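Doc8: Type I dockerin repeat domain from family 9 glycoside hydrolase WP_009982745[Ruminococcus flavefaciens] (Ruminococcus flavefaciens FD-1, PDB 5M2S) probably anchors a family 9 glycoside hydrolase to a cellulosome scaffold, as a calcium-binding type I dockerin that docks onto a cohesin partner. Local coordinates at residues N24-I36 with I65-N78. Numbering follows the deposited sequence. Where two conformers were deposited one is given.
Sequences NVTLWGDANCDGI and ITAQGELNGDVNEN. With CA (calcium ion), chain G; CA (calcium ion), chain F.
The indole of Trp28 meets the amide of Asn78 at its edge, ND2 of Asn78 lying 3.6 Å from CZ3 with the amide plane 87° from the ring; on one ring face CG1 of Val25 sits over the centre. The same ND2 donates to Asp74 O, which helps set the turn of the amide beside the ring. Obliquely to the indole, CG1 of Val75 lies 4.0 Å from CE3 of Trp28.

Asn72, on helix 67-72, uses both ends of its amide. Its OD1 takes Thr26 N at 3.0 Å and, from the opposite face, NE2 of Gln68, while ND2 donates to Thr26 OG1 at 2.9 Å and, in its own plane and fairly straight (163°), to Asp30 O. Gln68, bent at chi2 (64°), reaches back so that NE2 also meets a lone pair of Asn24 O at 2.8 Å. An alanine in place of Asn72 would probably leave Thr26 N and Asp30 O each without one polar partner and slacken the hold on residues 24-30.

The backbones join as well: Gly29 N donates to Asn72 O at 2.8 Å, and Ala31 packs closely on Gly69, where a side chain would clash with Ala31 O. A water links Ala31 O to Thr66 N, and SG of Cys33 rests 3.5 Å from Gly69 N beside the N-cap Thr66.

The contact thus joins the starts of two calcium-binding loops, Asp30 binding one calcium and Asp74 OD1 the other while its OD2 is held by Gly79, as in the duplicated, EF-hand-like loop-helix repeats of type I dockerins.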
loop_
_atom_site.group_PDB
_atom_site.type_symbol
_atom_site.label_atom_id
_atom_site.label_comp_id
_atom_site.label_asym_id
_atom_site.label_seq_id
_atom_site.Cartn_x
_atom_site.Cartn_y
_atom_site.Cartn_z
ATOM N N ASN B 24 -2.290 -29.931 -1.326
ATOM C CA ASN B 24 -3.627 -29.264 -1.498
ATOM C C ASN B 24 -3.647 -27.812 -1.017
ATOM O O ASN B 24 -3.496 -27.546 0.183
ATOM C CB ASN B 24 -4.729 -29.987 -0.726
ATOM C CG ASN B 24 -6.112 -29.359 -0.954
ATOM O OD1 ASN B 24 -6.640 -28.625 -0.099
ATOM N ND2 ASN B 24 -6.696 -29.634 -2.115
ATOM N N VAL B 25 -3.923 -26.910 -1.947
ATOM C CA VAL B 25 -4.039 -25.473 -1.662
ATOM C C VAL B 25 -5.487 -25.115 -1.334
ATOM O O VAL B 25 -6.401 -25.522 -2.060
ATOM C CB VAL B 25 -3.583 -24.696 -2.899
ATOM C CG1 VAL B 25 -3.995 -23.239 -2.850
ATOM C CG2 VAL B 25 -2.071 -24.883 -3.083
ATOM N N THR B 26 -5.702 -24.338 -0.280
ATOM C CA THR B 26 -7.046 -23.904 0.079
ATOM C C THR B 26 -7.445 -22.663 -0.701
ATOM O O THR B 26 -8.577 -22.517 -1.132
ATOM C CB THR B 26 -7.180 -23.632 1.597
ATOM O OG1 THR B 26 -6.265 -22.604 2.000
ATOM C CG2 THR B 26 -6.842 -24.878 2.381
ATOM N N LEU B 27 -6.500 -21.755 -0.891
ATOM C CA LEU B 27 -6.775 -20.486 -1.585
ATOM C C LEU B 27 -5.417 -19.935 -2.045
ATOM O O LEU B 27 -4.525 -19.742 -1.216
ATOM C CB LEU B 27 -7.456 -19.497 -0.634
ATOM C CG LEU B 27 -7.958 -18.186 -1.241
ATOM C CD1 LEU B 27 -9.037 -18.447 -2.291
ATOM C CD2 LEU B 27 -8.511 -17.242 -0.177
ATOM N N TRP B 28 -5.248 -19.760 -3.356
ATOM C CA TRP B 28 -3.961 -19.305 -3.906
ATOM C C TRP B 28 -3.661 -17.899 -3.403
ATOM O O TRP B 28 -4.479 -16.991 -3.579
ATOM C CB TRP B 28 -3.959 -19.309 -5.436
ATOM C CG TRP B 28 -3.873 -20.663 -6.054
ATOM C CD1 TRP B 28 -4.836 -21.307 -6.781
ATOM C CD2 TRP B 28 -2.747 -21.549 -5.998
ATOM N NE1 TRP B 28 -4.375 -22.553 -7.188
ATOM C CE2 TRP B 28 -3.090 -22.720 -6.717
ATOM C CE3 TRP B 28 -1.482 -21.457 -5.419
ATOM C CZ2 TRP B 28 -2.203 -23.788 -6.870
ATOM C CZ3 TRP B 28 -0.593 -22.530 -5.552
ATOM C CH2 TRP B 28 -0.964 -23.685 -6.280
ATOM N N GLY B 29 -2.490 -17.734 -2.793
ATOM C CA GLY B 29 -2.048 -16.440 -2.241
ATOM C C GLY B 29 -2.298 -16.306 -0.757
ATOM O O GLY B 29 -1.758 -15.408 -0.127
ATOM N N ASP B 30 -3.082 -17.220 -0.176
ATOM C CA ASP B 30 -3.494 -17.064 1.221
ATOM C C ASP B 30 -2.468 -17.659 2.183
ATOM O O ASP B 30 -2.728 -18.641 2.902
ATOM C CB ASP B 30 -4.890 -17.655 1.462
ATOM C CG ASP B 30 -5.448 -17.320 2.819
ATOM O OD1 ASP B 30 -4.936 -16.363 3.491
ATOM O OD2 ASP B 30 -6.413 -18.058 3.223
ATOM N N ALA B 31 -1.315 -16.990 2.220
ATOM C CA ALA B 31 -0.158 -17.402 3.005
ATOM C C ALA B 31 -0.407 -17.363 4.497
ATOM O O ALA B 31 0.234 -18.123 5.247
ATOM C CB ALA B 31 1.048 -16.570 2.609
ATOM N N ASN B 32 -1.316 -16.495 4.951
ATOM C CA ASN B 32 -1.656 -16.456 6.385
ATOM C C ASN B 32 -2.944 -17.230 6.772
ATOM O O ASN B 32 -3.380 -17.182 7.929
ATOM C CB ASN B 32 -1.665 -15.022 6.908
ATOM C CG ASN B 32 -2.792 -14.189 6.360
ATOM O OD1 ASN B 32 -3.741 -14.715 5.781
ATOM N ND2 ASN B 32 -2.669 -12.873 6.499
ATOM N N CYS B 33 -3.514 -17.939 5.806
ATOM C CA CYS B 33 -4.673 -18.817 6.024
ATOM C C CYS B 33 -5.855 -18.159 6.735
ATOM O O CYS B 33 -6.518 -18.796 7.589
ATOM C CB CYS B 33 -4.245 -20.063 6.782
ATOM S SG CYS B 33 -3.004 -21.041 5.916
ATOM N N ASP B 34 -6.177 -16.938 6.332
ATOM C CA ASP B 34 -7.333 -16.243 6.877
ATOM C C ASP B 34 -8.533 -16.224 5.932
ATOM O O ASP B 34 -9.578 -15.647 6.263
ATOM C CB ASP B 34 -6.947 -14.841 7.350
ATOM C CG ASP B 34 -6.737 -13.860 6.219
ATOM O OD1 ASP B 34 -6.632 -14.309 5.061
ATOM O OD2 ASP B 34 -6.675 -12.644 6.527
ATOM N N GLY B 35 -8.403 -16.855 4.761
ATOM C CA GLY B 35 -9.500 -16.965 3.787
ATOM C C GLY B 35 -9.693 -15.797 2.846
ATOM O O GLY B 35 -10.658 -15.777 2.054
ATOM N N ILE B 36 -8.779 -14.835 2.924
ATOM C CA ILE B 36 -8.758 -13.770 1.914
ATOM C C ILE B 36 -7.317 -13.551 1.482
ATOM O O ILE B 36 -6.361 -13.935 2.168
ATOM C CB ILE B 36 -9.405 -12.435 2.356
ATOM C CG1 ILE B 36 -8.554 -11.712 3.382
ATOM C CG2 ILE B 36 -10.825 -12.626 2.906
ATOM C CD1 ILE B 36 -9.004 -10.289 3.575
ATOM N N ILE B 65 4.298 -18.351 9.874
ATOM C CA ILE B 65 3.658 -18.971 8.711
ATOM C C ILE B 65 3.509 -20.467 8.964
ATOM O O ILE B 65 4.335 -21.077 9.648
ATOM C CB ILE B 65 4.455 -18.673 7.415
ATOM C CG1 ILE B 65 3.590 -18.847 6.154
ATOM C CG2 ILE B 65 5.695 -19.538 7.313
ATOM C CD1 ILE B 65 4.269 -18.277 4.931
ATOM N N THR B 66 2.424 -21.036 8.457
ATOM C CA THR B 66 2.168 -22.443 8.646
ATOM C C THR B 66 2.496 -23.226 7.382
ATOM O O THR B 66 2.678 -22.656 6.301
ATOM C CB THR B 66 0.708 -22.689 9.009
ATOM O OG1 THR B 66 -0.139 -22.338 7.899
ATOM C CG2 THR B 66 0.309 -21.868 10.206
ATOM N N ALA B 67 2.576 -24.541 7.517
ATOM C CA ALA B 67 2.780 -25.394 6.325
ATOM C C ALA B 67 1.742 -25.148 5.236
ATOM O O ALA B 67 2.080 -25.058 4.039
ATOM C CB ALA B 67 2.784 -26.850 6.718
ATOM N N GLN B 68 0.477 -25.048 5.631
ATOM C CA GLN B 68 -0.590 -24.803 4.673
ATOM C C GLN B 68 -0.378 -23.436 4.033
ATOM O O GLN B 68 -0.568 -23.266 2.810
ATOM C CB GLN B 68 -1.970 -24.867 5.331
ATOM C CG GLN B 68 -3.107 -24.677 4.336
ATOM C CD GLN B 68 -3.153 -25.801 3.312
ATOM O OE1 GLN B 68 -3.334 -26.962 3.672
ATOM N NE2 GLN B 68 -2.968 -25.476 2.042
ATOM N N GLY B 69 0.057 -22.475 4.845
ATOM C CA GLY B 69 0.355 -21.146 4.340
ATOM C C GLY B 69 1.478 -21.146 3.295
ATOM O O GLY B 69 1.426 -20.393 2.301
ATOM N N GLU B 70 2.504 -21.967 3.503
ATOM C CA GLU B 70 3.586 -22.077 2.527
ATOM C C GLU B 70 3.127 -22.706 1.234
ATOM O O GLU B 70 3.673 -22.390 0.168
ATOM C CB GLU B 70 4.780 -22.848 3.087
ATOM C CG GLU B 70 5.455 -22.106 4.215
ATOM C CD GLU B 70 6.818 -22.647 4.555
ATOM O OE1 GLU B 70 7.021 -23.873 4.395
ATOM O OE2 GLU B 70 7.679 -21.819 4.941
ATOM N N LEU B 71 2.185 -23.635 1.306
ATOM C CA LEU B 71 1.596 -24.204 0.073
ATOM C C LEU B 71 0.769 -23.142 -0.641
ATOM O O LEU B 71 0.932 -22.945 -1.840
ATOM C CB LEU B 71 0.721 -25.423 0.347
ATOM C CG LEU B 71 1.499 -26.631 0.879
ATOM C CD1 LEU B 71 0.553 -27.760 1.266
ATOM C CD2 LEU B 71 2.484 -27.136 -0.150
ATOM N N ASN B 72 -0.108 -22.468 0.098
ATOM C CA ASN B 72 -0.948 -21.427 -0.501
ATOM C C ASN B 72 -0.160 -20.273 -1.102
ATOM O O ASN B 72 -0.547 -19.682 -2.112
ATOM C CB ASN B 72 -1.889 -20.820 0.542
ATOM C CG ASN B 72 -2.947 -21.790 1.028
ATOM O OD1 ASN B 72 -3.177 -22.861 0.447
ATOM N ND2 ASN B 72 -3.620 -21.401 2.101
ATOM N N GLY B 73 0.936 -19.941 -0.450
ATOM C CA GLY B 73 1.729 -18.807 -0.827
ATOM C C GLY B 73 2.662 -19.001 -1.995
ATOM O O GLY B 73 3.229 -18.023 -2.487
ATOM N N ASP B 74 2.801 -20.237 -2.456
ATOM C CA ASP B 74 3.770 -20.567 -3.528
ATOM C C ASP B 74 3.102 -20.325 -4.877
ATOM O O ASP B 74 2.760 -21.264 -5.620
ATOM C CB ASP B 74 4.280 -22.001 -3.384
ATOM C CG ASP B 74 5.389 -22.338 -4.368
ATOM O OD1 ASP B 74 5.877 -21.406 -5.063
ATOM O OD2 ASP B 74 5.776 -23.534 -4.434
ATOM N N VAL B 75 2.899 -19.037 -5.152
ATOM C CA VAL B 75 2.123 -18.582 -6.309
ATOM C C VAL B 75 3.044 -18.252 -7.510
ATOM O O VAL B 75 2.588 -18.235 -8.655
ATOM C CB VAL B 75 1.232 -17.352 -5.948
ATOM C CG1 VAL B 75 0.124 -17.788 -5.003
ATOM C CG2 VAL B 75 2.023 -16.193 -5.357
ATOM N N ASN B 76 4.300 -17.935 -7.222
ATOM C CA ASN B 76 5.301 -17.668 -8.234
ATOM C C ASN B 76 6.136 -18.921 -8.408
ATOM O O ASN B 76 6.659 -19.451 -7.431
ATOM C CB ASN B 76 6.208 -16.504 -7.814
ATOM C CG ASN B 76 7.431 -16.368 -8.707
ATOM O OD1 ASN B 76 8.514 -16.933 -8.427
ATOM N ND2 ASN B 76 7.267 -15.645 -9.823
ATOM N N GLU B 77 6.255 -19.382 -9.638
ATOM C CA GLU B 77 7.036 -20.585 -9.955
ATOM C C GLU B 77 6.621 -21.749 -9.038
ATOM O O GLU B 77 7.457 -22.448 -8.475
ATOM C CB GLU B 77 8.548 -20.290 -9.849
ATOM C CG GLU B 77 9.096 -19.319 -10.871
ATOM C CD GLU B 77 9.145 -19.894 -12.280
ATOM O OE1 GLU B 77 8.706 -21.041 -12.474
ATOM O OE2 GLU B 77 9.681 -19.206 -13.181
ATOM N N ASN B 78 5.300 -21.936 -8.891
ATOM C CA ASN B 78 4.772 -22.980 -8.024
ATOM C C ASN B 78 5.596 -24.287 -8.125
ATOM O O ASN B 78 5.802 -24.825 -9.233
ATOM C CB ASN B 78 3.292 -23.252 -8.303
ATOM C CG ASN B 78 2.722 -24.331 -7.407
ATOM O OD1 ASN B 78 2.424 -25.448 -7.879
ATOM N ND2 ASN B 78 2.591 -24.033 -6.129
HETATM CA CA CA G . -4.726 -14.113 3.713
HETATM CA CA CA F . 7.455 -19.769 -5.219
HETATM O O HOH W 1 0.141 -19.463 7.593
HETATM O O HOH W 2 -4.774 -11.935 4.686
HETATM O O HOH W 3 9.048 -18.169 -6.090
#